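Local structure of conserved membrane protein (Chlamydia abortus, 6GZU) at residues P104-P109 with G131-T136. The protein is a secreted effector that combines deubiquitination and acetylation activities, probably through a CE-clan cysteine-protease fold, and induces Golgi fragmentation. Residues are numbered along the deposited sequence; the frame is centred on the assembly and turned at random.
Sequences PLWHHP and GISHWT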
# COMPACT_ATOMS: atom_id res chain seq x y z
N PRO A 104 -2.18 0.24 -1.27
CA PRO A 104 -3.58 0.47 -0.86
C PRO A 104 -4.32 -0.87 -0.93
O PRO A 104 -4.19 -1.61 -1.93
CB PRO A 104 -4.11 1.44 -1.94
CG PRO A 104 -2.82 2.14 -2.44
CD PRO A 104 -1.77 1.06 -2.43
N LEU A 105 -5.09 -1.18 0.10
CA LEU A 105 -5.75 -2.47 0.21
C LEU A 105 -7.23 -2.20 0.47
O LEU A 105 -7.57 -1.55 1.46
CB LEU A 105 -5.09 -3.33 1.31
CG LEU A 105 -5.44 -4.82 1.36
CD1 LEU A 105 -4.46 -5.67 2.11
CD2 LEU A 105 -6.76 -4.92 2.15
N TRP A 106 -8.08 -2.74 -0.41
CA TRP A 106 -9.53 -2.54 -0.43
C TRP A 106 -10.20 -3.73 0.24
O TRP A 106 -9.80 -4.87 0.03
CB TRP A 106 -9.99 -2.49 -1.88
CG TRP A 106 -11.40 -2.11 -2.05
CD1 TRP A 106 -11.89 -0.85 -2.26
CD2 TRP A 106 -12.55 -2.99 -2.08
NE1 TRP A 106 -13.27 -0.88 -2.39
CE2 TRP A 106 -13.70 -2.18 -2.29
CE3 TRP A 106 -12.73 -4.38 -1.94
CZ2 TRP A 106 -14.98 -2.70 -2.36
CZ3 TRP A 106 -14.03 -4.90 -2.00
CH2 TRP A 106 -15.13 -4.07 -2.22
N HIS A 107 -11.22 -3.46 1.07
CA HIS A 107 -11.95 -4.53 1.76
C HIS A 107 -13.42 -4.26 1.89
O HIS A 107 -13.82 -3.12 2.07
CB HIS A 107 -11.39 -4.74 3.18
CG HIS A 107 -11.92 -5.96 3.84
ND1 HIS A 107 -11.61 -7.23 3.41
CD2 HIS A 107 -12.74 -6.11 4.92
CE1 HIS A 107 -12.22 -8.12 4.18
NE2 HIS A 107 -12.90 -7.47 5.11
N HIS A 108 -14.20 -5.33 1.86
CA HIS A 108 -15.61 -5.27 2.20
C HIS A 108 -15.90 -6.54 2.98
O HIS A 108 -15.51 -7.63 2.56
CB HIS A 108 -16.49 -5.24 0.97
CG HIS A 108 -17.91 -4.89 1.28
ND1 HIS A 108 -18.79 -5.79 1.84
CD2 HIS A 108 -18.60 -3.73 1.14
CE1 HIS A 108 -19.97 -5.21 2.02
NE2 HIS A 108 -19.88 -3.95 1.59
N PRO A 109 -16.60 -6.42 4.12
CA PRO A 109 -16.83 -7.59 4.98
C PRO A 109 -17.77 -8.65 4.39
O PRO A 109 -17.79 -9.78 4.94
CB PRO A 109 -17.46 -7.00 6.26
CG PRO A 109 -17.15 -5.49 6.19
CD PRO A 109 -17.09 -5.16 4.73
N GLY A 131 -18.71 5.04 1.10
CA GLY A 131 -19.07 4.23 2.26
C GLY A 131 -19.19 2.73 2.05
O GLY A 131 -19.48 2.00 2.98
N ILE A 132 -18.98 2.25 0.82
CA ILE A 132 -18.99 0.82 0.54
C ILE A 132 -17.60 0.32 0.63
O ILE A 132 -17.40 -0.71 1.23
CB ILE A 132 -19.53 0.50 -0.83
CG1 ILE A 132 -20.95 1.01 -0.90
CG2 ILE A 132 -19.51 -0.97 -1.13
CD1 ILE A 132 -21.69 0.47 -2.07
N SER A 133 -16.65 1.05 0.05
CA SER A 133 -15.22 0.74 0.17
C SER A 133 -14.69 0.96 1.56
O SER A 133 -15.06 1.97 2.17
CB SER A 133 -14.40 1.70 -0.71
OG SER A 133 -14.74 1.54 -2.05
N HIS A 134 -13.78 0.09 2.04
CA HIS A 134 -12.90 0.50 3.13
C HIS A 134 -11.48 0.33 2.63
O HIS A 134 -11.18 -0.67 1.99
CB HIS A 134 -13.11 -0.30 4.44
CG HIS A 134 -12.23 0.17 5.56
ND1 HIS A 134 -12.29 1.46 6.06
CD2 HIS A 134 -11.23 -0.45 6.25
CE1 HIS A 134 -11.39 1.61 7.01
NE2 HIS A 134 -10.74 0.47 7.16
N TRP A 135 -10.64 1.33 2.88
CA TRP A 135 -9.25 1.32 2.46
C TRP A 135 -8.32 1.22 3.64
O TRP A 135 -8.52 1.90 4.66
CB TRP A 135 -8.95 2.62 1.71
CG TRP A 135 -9.62 2.73 0.39
CD1 TRP A 135 -10.72 3.49 0.08
CD2 TRP A 135 -9.20 2.14 -0.81
NE1 TRP A 135 -11.04 3.34 -1.25
CE2 TRP A 135 -10.08 2.54 -1.83
CE3 TRP A 135 -8.15 1.28 -1.13
CZ2 TRP A 135 -9.95 2.08 -3.15
CZ3 TRP A 135 -8.01 0.84 -2.44
CH2 TRP A 135 -8.89 1.24 -3.43
N THR A 136 -7.30 0.36 3.49
CA THR A 136 -6.22 0.23 4.45
C THR A 136 -4.91 0.23 3.68
O THR A 136 -4.91 0.35 2.45
CB THR A 136 -6.35 -1.06 5.25
OG1 THR A 136 -6.33 -2.19 4.36
CG2 THR A 136 -7.66 -1.11 6.04
O HOH W 1 -9.05 -2.46 3.25
O HOH W 2 -16.19 -1.93 3.23
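The pairing of strands 100-107 and 134-141, neighbours in the central mixed sheet of the CE-clan catalytic domain, brings Leu-105, Trp-106 and His-107 against Thr-136, Trp-135 and His-134. Antiparallel ladders alternate hydrogen-bonded and non-hydrogen-bonded pairs. Leu-105 and Thr-136 exchange two backbone bonds, Leu-105 N to Thr-136 O and Thr-136 N to Leu-105 O, both 2.8 Å; His-107 N reaches His-134 O at 2.9 Å, and the return bond from His-134 N to His-107 O is longer, 3.2 Å. Between them sits the non-hydrogen-bonded pair of tryptophans, both side chains on the same face. Trp-106 has CG anti to the backbone N (chi1 -172°). Its indole edge meets the face of Trp-135 in a T-shaped pair with planes at 80°, and Trp-106 CD1 lies 3.6 Å from Trp-135 CZ2. Trp-106 CB also rests over the six-membered ring of Trp-135, a CH-pi contact, while Pro-104 CB approaches Trp-135 CZ3. The Trp-106 indole is further tethered where NE1 donates to Ser-133 OG at 2.9 Å, the hydroxyl tilted slightly from the ring plane. On the face of Leu-105, His-134 and Thr-136, water 1 donates to His-134 O and accepts from Thr-136 OG1. Beyond the ladder, as the two segments separate, water 2 bridges His-107 O and Ile-132 O, and His-108 CD2 comes edge-on to Ile-132 O at 3.3 Å. His-134 NE2 is hydrogen-bonded to Asp-151 OD1 and its side chain touches Cys-204, an arrangement consistent with the Cys-His-Asp catalytic triad of Ulp1-like cysteine proteases.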